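Local coordinates for protein B-agarase (Saccharophagus degradans, PDB 4BQ2) that hydrolyses agarose chains as a family 50 exo-beta-agarase, probably releasing short sugar units from chain ends, at residues G269-V274 with D645-I650; Q636-L641 with P691-A696. All coordinates share one frame; numbering follows the deposited sequence.

Contact 1: G269-V274 with D645-I650; sequences GKWMLV and DKPSII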
ATOM      1  N   GLY A 269       4.561  31.360  -1.317  1.00 29.48           N
ATOM      2  CA  GLY A 269       4.111  30.707  -0.106  1.00 30.10           C
ATOM      3  C   GLY A 269       3.737  29.237  -0.267  1.00 29.61           C
ATOM      4  O   GLY A 269       3.336  28.602   0.709  1.00 29.21           O
ATOM      5  N   LYS A 270       3.877  28.699  -1.480  1.00 25.56           N
ATOM      6  CA  LYS A 270       3.575  27.276  -1.735  1.00 23.15           C
ATOM      7  C   LYS A 270       4.752  26.567  -2.378  1.00 21.44           C
ATOM      8  O   LYS A 270       5.274  27.010  -3.415  1.00 22.75           O
ATOM      9  CB  LYS A 270       2.382  27.152  -2.669  1.00 24.32           C
ATOM     10  CG  LYS A 270       1.120  27.774  -2.103  1.00 27.07           C
ATOM     11  CD  LYS A 270      -0.035  27.644  -3.057  1.00 27.48           C
ATOM     12  CE  LYS A 270      -1.283  28.277  -2.459  1.00 31.33           C
ATOM     13  NZ  LYS A 270      -2.377  28.216  -3.465  1.00 31.85           N
ATOM     14  N   TRP A 271       5.145  25.445  -1.793  1.00 18.94           N
ATOM     15  CA  TRP A 271       6.211  24.665  -2.375  1.00 17.99           C
ATOM     16  C   TRP A 271       5.820  24.085  -3.723  1.00 17.44           C
ATOM     17  O   TRP A 271       4.708  23.574  -3.885  1.00 16.37           O
ATOM     18  CB  TRP A 271       6.604  23.531  -1.435  1.00 17.59           C
ATOM     19  CG  TRP A 271       7.553  23.991  -0.358  1.00 18.08           C
ATOM     20  CD1 TRP A 271       7.270  24.183   0.974  1.00 18.04           C
ATOM     21  CD2 TRP A 271       8.934  24.315  -0.529  1.00 18.11           C
ATOM     22  NE1 TRP A 271       8.404  24.612   1.639  1.00 18.68           N
ATOM     23  CE2 TRP A 271       9.436  24.699   0.737  1.00 17.73           C
ATOM     24  CE3 TRP A 271       9.805  24.318  -1.646  1.00 17.12           C
ATOM     25  CZ2 TRP A 271      10.781  25.045   0.937  1.00 19.03           C
ATOM     26  CZ3 TRP A 271      11.123  24.698  -1.452  1.00 18.97           C
ATOM     27  CH2 TRP A 271      11.609  25.040  -0.165  1.00 19.23           C
ATOM     28  N   MET A 272       6.755  24.183  -4.673  1.00 16.59           N
ATOM     29  CA  MET A 272       6.575  23.691  -6.027  1.00 17.13           C
ATOM     30  C   MET A 272       7.839  23.018  -6.532  1.00 16.32           C
ATOM     31  O   MET A 272       8.947  23.191  -5.987  1.00 15.64           O
ATOM     32  CB  MET A 272       6.198  24.846  -6.992  1.00 17.34           C
ATOM     33  CG  MET A 272       4.796  25.434  -6.781  1.00 16.48           C
ATOM     34  SD  MET A 272       3.492  24.227  -7.098  1.00 18.65           S
ATOM     35  CE  MET A 272       3.260  24.372  -8.868  1.00 18.69           C
ATOM     36  N   LEU A 273       7.666  22.229  -7.579  1.00 16.14           N
ATOM     37  CA  LEU A 273       8.812  21.883  -8.403  1.00 15.92           C
ATOM     38  C   LEU A 273       8.978  22.947  -9.468  1.00 15.70           C
ATOM     39  O   LEU A 273       8.050  23.709  -9.754  1.00 16.14           O
ATOM     40  CB  LEU A 273       8.678  20.476  -9.000  1.00 15.10           C
ATOM     41  CG  LEU A 273       8.755  19.317  -7.949  1.00 16.75           C
ATOM     42  CD1 LEU A 273       8.025  18.042  -8.397  1.00 16.46           C
ATOM     43  CD2 LEU A 273      10.184  18.989  -7.568  1.00 18.26           C
ATOM     44  N   VAL A 274      10.149  22.970 -10.094  1.00 14.86           N
ATOM     45  CA  VAL A 274      10.367  23.827 -11.248  1.00 15.11           C
ATOM     46  C   VAL A 274      11.009  22.922 -12.281  1.00 15.33           C
ATOM     47  O   VAL A 274      11.952  22.198 -11.962  1.00 16.63           O
ATOM     48  CB  VAL A 274      11.321  24.988 -10.889  1.00 15.09           C
ATOM     49  CG1 VAL A 274      11.731  25.783 -12.127  1.00 14.92           C
ATOM     50  CG2 VAL A 274      10.694  25.885  -9.837  1.00 14.73           C
ATOM     51  N   ASP A 645       9.035  22.784   6.993  1.00 19.79           N
ATOM     52  CA  ASP A 645       9.068  23.662   5.824  1.00 20.43           C
ATOM     53  C   ASP A 645       9.845  23.000   4.673  1.00 19.31           C
ATOM     54  O   ASP A 645      10.704  23.649   4.064  1.00 17.91           O
ATOM     55  CB  ASP A 645       9.702  25.028   6.165  1.00 21.36           C
ATOM     56  CG  ASP A 645       9.390  26.098   5.116  1.00 23.45           C
ATOM     57  OD1 ASP A 645       8.417  25.913   4.334  1.00 22.73           O
ATOM     58  OD2 ASP A 645      10.126  27.124   5.078  1.00 22.14           O
ATOM     59  N   LYS A 646       9.535  21.730   4.376  1.00 17.24           N
ATOM     60  CA  LYS A 646      10.186  21.013   3.271  1.00 17.10           C
ATOM     61  C   LYS A 646       9.164  20.692   2.205  1.00 16.32           C
ATOM     62  O   LYS A 646       8.042  20.258   2.518  1.00 17.01           O
ATOM     63  CB  LYS A 646      10.809  19.646   3.687  1.00 17.73           C
ATOM     64  CG  LYS A 646      12.048  19.666   4.556  1.00 19.51           C
ATOM     65  CD  LYS A 646      13.328  20.109   3.826  1.00 19.11           C
ATOM     66  CE  LYS A 646      13.809  19.090   2.790  1.00 18.72           C
ATOM     67  NZ  LYS A 646      15.174  19.437   2.303  1.00 17.93           N
ATOM     68  N   PRO A 647       9.574  20.806   0.946  1.00 16.65           N
ATOM     69  CA  PRO A 647       8.728  20.304  -0.116  1.00 15.46           C
ATOM     70  C   PRO A 647       8.566  18.799   0.094  1.00 15.91           C
ATOM     71  O   PRO A 647       9.495  18.114   0.558  1.00 16.16           O
ATOM     72  CB  PRO A 647       9.515  20.621  -1.381  1.00 15.83           C
ATOM     73  CG  PRO A 647      10.941  20.736  -0.933  1.00 15.23           C
ATOM     74  CD  PRO A 647      10.868  21.313   0.446  1.00 15.13           C
ATOM     75  N   SER A 648       7.375  18.306  -0.224  1.00 16.33           N
ATOM     76  CA  SER A 648       6.995  16.939   0.146  1.00 14.83           C
ATOM     77  C   SER A 648       6.299  16.283  -1.044  1.00 14.21           C
ATOM     78  O   SER A 648       5.817  16.950  -1.942  1.00 14.28           O
ATOM     79  CB  SER A 648       6.062  16.987   1.364  1.00 15.08           C
ATOM     80  OG  SER A 648       6.714  17.656   2.464  1.00 15.17           O
ATOM     81  N   ILE A 649       6.248  14.960  -1.060  1.00 14.22           N
ATOM     82  CA  ILE A 649       5.506  14.320  -2.135  1.00 13.05           C
ATOM     83  C   ILE A 649       4.808  13.112  -1.561  1.00 13.16           C
ATOM     84  O   ILE A 649       5.364  12.450  -0.680  1.00 12.95           O
ATOM     85  CB  ILE A 649       6.424  13.982  -3.350  1.00 13.48           C
ATOM     86  CG1 ILE A 649       5.618  13.500  -4.575  1.00 12.83           C
ATOM     87  CG2 ILE A 649       7.555  12.997  -2.989  1.00 12.54           C
ATOM     88  CD1 ILE A 649       6.486  13.283  -5.827  1.00 14.20           C
ATOM     89  N   ILE A 650       3.577  12.864  -2.027  1.00 13.90           N
ATOM     90  CA  ILE A 650       2.871  11.583  -1.759  1.00 13.86           C
ATOM     91  C   ILE A 650       3.316  10.527  -2.790  1.00 13.87           C
ATOM     92  O   ILE A 650       3.112  10.705  -3.989  1.00 13.84           O
ATOM     93  CB  ILE A 650       1.341  11.757  -1.859  1.00 14.11           C
ATOM     94  CG1 ILE A 650       0.831  12.701  -0.747  1.00 14.82           C
ATOM     95  CG2 ILE A 650       0.621  10.381  -1.829  1.00 14.65           C
ATOM     96  CD1 ILE A 650       1.003  12.197   0.694  1.00 15.62           C
TER

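Contact 2: Q636-L641 with P691-A696; sequences QKWAFL and PYFVGA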
ATOM      1  N   GLN A 636      -4.878  17.943  11.105  1.00 28.75           N
ATOM      2  CA  GLN A 636      -4.179  17.595  12.338  1.00 29.73           C
ATOM      3  C   GLN A 636      -3.042  16.630  12.098  1.00 29.71           C
ATOM      4  O   GLN A 636      -1.973  16.745  12.708  1.00 27.33           O
ATOM      5  CB  GLN A 636      -5.138  17.017  13.391  1.00 35.85           C
ATOM      6  CG  GLN A 636      -6.154  18.031  13.921  1.00 40.59           C
ATOM      7  CD  GLN A 636      -5.496  19.215  14.620  1.00 43.98           C
ATOM      8  OE1 GLN A 636      -5.828  20.373  14.353  1.00 48.44           O
ATOM      9  NE2 GLN A 636      -4.538  18.930  15.502  1.00 47.48           N
ATOM     10  N   LYS A 637      -3.265  15.690  11.188  1.00 26.31           N
ATOM     11  CA  LYS A 637      -2.281  14.667  10.912  1.00 24.56           C
ATOM     12  C   LYS A 637      -1.050  15.251  10.196  1.00 22.55           C
ATOM     13  O   LYS A 637       0.038  14.696  10.311  1.00 24.13           O
ATOM     14  CB  LYS A 637      -2.926  13.550  10.085  1.00 24.90           C
ATOM     15  CG  LYS A 637      -4.006  12.780  10.834  1.00 30.28           C
ATOM     16  CD  LYS A 637      -3.415  12.090  12.057  1.00 31.47           C
ATOM     17  CE  LYS A 637      -2.925  10.696  11.730  1.00 35.87           C
ATOM     18  NZ  LYS A 637      -3.783   9.694  12.418  1.00 37.69           N
ATOM     19  N   TRP A 638      -1.226  16.360   9.475  1.00 19.70           N
ATOM     20  CA  TRP A 638      -0.138  16.915   8.653  1.00 19.27           C
ATOM     21  C   TRP A 638       0.432  18.247   9.156  1.00 20.04           C
ATOM     22  O   TRP A 638       1.265  18.846   8.493  1.00 20.24           O
ATOM     23  CB  TRP A 638      -0.522  16.957   7.149  1.00 17.93           C
ATOM     24  CG  TRP A 638      -0.722  15.530   6.619  1.00 17.36           C
ATOM     25  CD1 TRP A 638      -1.904  14.869   6.452  1.00 17.31           C
ATOM     26  CD2 TRP A 638       0.317  14.605   6.263  1.00 16.50           C
ATOM     27  NE1 TRP A 638      -1.663  13.568   5.986  1.00 16.39           N
ATOM     28  CE2 TRP A 638      -0.304  13.393   5.864  1.00 16.76           C
ATOM     29  CE3 TRP A 638       1.713  14.696   6.203  1.00 17.08           C
ATOM     30  CZ2 TRP A 638       0.437  12.277   5.423  1.00 16.03           C
ATOM     31  CZ3 TRP A 638       2.458  13.574   5.783  1.00 16.21           C
ATOM     32  CH2 TRP A 638       1.813  12.379   5.395  1.00 16.10           C
ATOM     33  N   ALA A 639       0.025  18.670  10.356  1.00 21.50           N
ATOM     34  CA  ALA A 639       0.400  19.985  10.890  1.00 20.37           C
ATOM     35  C   ALA A 639       1.914  20.121  11.101  1.00 21.00           C
ATOM     36  O   ALA A 639       2.460  21.225  10.985  1.00 20.68           O
ATOM     37  CB  ALA A 639      -0.353  20.240  12.198  1.00 23.30           C
ATOM     38  N   PHE A 640       2.570  19.005  11.398  1.00 18.89           N
ATOM     39  CA  PHE A 640       4.020  18.949  11.579  1.00 20.99           C
ATOM     40  C   PHE A 640       4.828  19.458  10.379  1.00 20.46           C
ATOM     41  O   PHE A 640       5.954  19.915  10.542  1.00 22.43           O
ATOM     42  CB  PHE A 640       4.467  17.529  11.955  1.00 19.95           C
ATOM     43  CG  PHE A 640       4.455  16.539  10.784  1.00 21.74           C
ATOM     44  CD1 PHE A 640       5.584  16.379   9.966  1.00 20.42           C
ATOM     45  CD2 PHE A 640       3.306  15.789  10.489  1.00 20.93           C
ATOM     46  CE1 PHE A 640       5.574  15.477   8.918  1.00 20.75           C
ATOM     47  CE2 PHE A 640       3.287  14.900   9.420  1.00 20.28           C
ATOM     48  CZ  PHE A 640       4.420  14.749   8.632  1.00 19.43           C
ATOM     49  N   LEU A 641       4.253  19.379   9.184  1.00 20.65           N
ATOM     50  CA  LEU A 641       4.950  19.773   7.944  1.00 20.56           C
ATOM     51  C   LEU A 641       5.417  21.220   7.988  1.00 20.73           C
ATOM     52  O   LEU A 641       6.426  21.540   7.382  1.00 18.28           O
ATOM     53  CB  LEU A 641       4.034  19.627   6.717  1.00 19.24           C
ATOM     54  CG  LEU A 641       3.646  18.161   6.398  1.00 19.70           C
ATOM     55  CD1 LEU A 641       2.608  18.200   5.288  1.00 17.64           C
ATOM     56  CD2 LEU A 641       4.864  17.350   5.979  1.00 18.62           C
ATOM     57  N   PRO A 691       0.183  23.478   1.176  1.00 17.79           N
ATOM     58  CA  PRO A 691       1.290  24.235   0.578  1.00 17.20           C
ATOM     59  C   PRO A 691       2.645  23.515   0.597  1.00 17.00           C
ATOM     60  O   PRO A 691       3.565  23.962  -0.078  1.00 18.60           O
ATOM     61  CB  PRO A 691       1.343  25.520   1.427  1.00 17.55           C
ATOM     62  CG  PRO A 691       0.670  25.181   2.708  1.00 17.88           C
ATOM     63  CD  PRO A 691      -0.350  24.120   2.393  1.00 17.45           C
ATOM     64  N   TYR A 692       2.776  22.437   1.374  1.00 16.46           N
ATOM     65  CA  TYR A 692       4.014  21.660   1.442  1.00 15.93           C
ATOM     66  C   TYR A 692       4.182  20.602   0.351  1.00 15.82           C
ATOM     67  O   TYR A 692       5.298  20.139   0.119  1.00 16.33           O
ATOM     68  CB  TYR A 692       4.197  21.074   2.855  1.00 17.35           C
ATOM     69  CG  TYR A 692       4.202  22.240   3.824  1.00 18.26           C
ATOM     70  CD1 TYR A 692       5.309  23.080   3.889  1.00 20.09           C
ATOM     71  CD2 TYR A 692       3.053  22.578   4.573  1.00 20.32           C
ATOM     72  CE1 TYR A 692       5.316  24.204   4.719  1.00 20.62           C
ATOM     73  CE2 TYR A 692       3.052  23.703   5.422  1.00 20.36           C
ATOM     74  CZ  TYR A 692       4.182  24.509   5.468  1.00 22.01           C
ATOM     75  OH  TYR A 692       4.227  25.609   6.281  1.00 21.89           O
ATOM     76  N   PHE A 693       3.097  20.232  -0.332  1.00 15.71           N
ATOM     77  CA  PHE A 693       3.201  19.135  -1.314  1.00 14.58           C
ATOM     78  C   PHE A 693       3.460  19.615  -2.703  1.00 13.90           C
ATOM     79  O   PHE A 693       2.798  20.533  -3.168  1.00 13.67           O
ATOM     80  CB  PHE A 693       1.960  18.209  -1.251  1.00 14.71           C
ATOM     81  CG  PHE A 693       2.030  17.288  -0.088  1.00 16.77           C
ATOM     82  CD1 PHE A 693       2.744  16.095  -0.181  1.00 16.81           C
ATOM     83  CD2 PHE A 693       1.450  17.632   1.123  1.00 16.77           C
ATOM     84  CE1 PHE A 693       2.860  15.237   0.905  1.00 16.99           C
ATOM     85  CE2 PHE A 693       1.547  16.771   2.216  1.00 17.63           C
ATOM     86  CZ  PHE A 693       2.257  15.576   2.112  1.00 18.84           C
ATOM     87  N   VAL A 694       4.462  19.018  -3.337  1.00 13.66           N
ATOM     88  CA  VAL A 694       4.736  19.271  -4.750  1.00 14.01           C
ATOM     89  C   VAL A 694       4.224  18.229  -5.744  1.00 14.61           C
ATOM     90  O   VAL A 694       4.482  18.339  -6.953  1.00 15.54           O
ATOM     91  CB  VAL A 694       6.227  19.541  -5.015  1.00 14.19           C
ATOM     92  CG1 VAL A 694       6.719  20.640  -4.045  1.00 14.22           C
ATOM     93  CG2 VAL A 694       7.058  18.245  -4.882  1.00 14.81           C
ATOM     94  N   GLY A 695       3.486  17.248  -5.244  1.00 15.66           N
ATOM     95  CA  GLY A 695       2.872  16.237  -6.116  1.00 14.80           C
ATOM     96  C   GLY A 695       2.318  15.042  -5.349  1.00 15.08           C
ATOM     97  O   GLY A 695       2.478  14.924  -4.136  1.00 14.88           O
ATOM     98  N   ALA A 696       1.704  14.128  -6.085  1.00 14.91           N
ATOM     99  CA  ALA A 696       1.120  12.902  -5.510  1.00 15.90           C
ATOM    100  C   ALA A 696       1.003  11.856  -6.614  1.00 16.59           C
ATOM    101  O   ALA A 696       0.459  12.145  -7.682  1.00 18.65           O
ATOM    102  CB  ALA A 696      -0.270  13.200  -4.961  1.00 14.84           C
TER

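Contact 1: G269-V274 with D645-I650
Trp271 lays one face of its indole on the ring of Pro647, while NE1, at the indole edge, bonds Asp645. The contact with the proline is CH-pi: Pro647 CD stands 3.5 Å from the centroid of the six-membered ring of Trp271, 5° off the ring normal. Pro647 CB sits 3.7 Å from Trp271 CE3, extending the apolar patch toward Trp271 CB. With CG anti to the carbonyl carbon, Trp271 swings its indole out over the loop between helix 641-644 and strand 648-652. Trp271 NE1 donates a hydrogen bond to Asp645 OD1 over 3.0 Å at an N-H...O angle of 159°. The acceptor lies close to the indole plane, yet NE1 comes from above the carboxylate plane; the two flat groups are turned 62° apart. Asp645 OD2 makes a salt bridge with Lys266 of strand 263-267, a second grip. Ser648 OG donates to Lys646 O over 2.9 Å, bridging the proline. The contact joins strand 270-274, in a hairpin with 263-267, to the loop entering parallel strand 648-652, consistent with the (beta/alpha)8 barrel of such glycoside hydrolases. A polar edge and an apolar face thus hold the indole at once, the bond limiting its slide across the proline.

Contact 2: Q636-L641 with P691-A696
Leu641 is the bump of this contact, its side chain packed against Tyr692 and Phe693 of the facing segment. Its CB rests 3.8 Å from Tyr692 CD2, and its CD1 reaches 3.6 Å from Phe693 CE2, meeting that ring obliquely. The extended side chain, CG anti to the carbonyl carbon (chi1 -66°) and chi2 173°, carries CD1 between Tyr692 CB and Phe693 CE2. Leu641 and Tyr692 run past each other in opposite directions, and Leu641 O lies over one face of the tyrosine ring. Beside the leucine, Trp638 supplies a flat wall. Phe693 turns its edge toward the face of the six-membered ring of Trp638 in a T-shaped stack, with centroids 5.7 Å apart and planes at 81°. Phe693 CZ is the leading atom, 4.2 Å from Trp638 CZ3 and displaced toward the rim of the indole. A type I turn from Trp638 to Leu641, closed by Leu641 N to Trp638 O at 3.1 Å, presents both side chains to Phe693. Around them, Tyr626 of strand 624-627 makes another edge-to-face pair with Trp638, Ile650 of strand 648-652 touches Phe693, and Val687 of helix 673-688 packs on that ring as well.

In the fold
Contacts 1 and 2 lie side by side, their centres about 9 Å apart, and both reach one mixed sheet in which strands 648-652 and 693-699 are parallel neighbours. Ser648 O and Val694 N are 2.8 Å apart, a probable hydrogen bond of that pairing. A second probable bond, Trp271 N to Pro691 O at 2.8 Å, ties strand 270-274 to the residues leading into strand 693-699. Tyr692 touches Asp645 as well, so the tyrosine packed in contact 2 borders the carboxylate of contact 1. The Lys646 side chain of contact 1 lies about 3 Å from a bound glycerol, probably from the crystallisation liquor. Both contacts are structural packing; the calcium site involves neither.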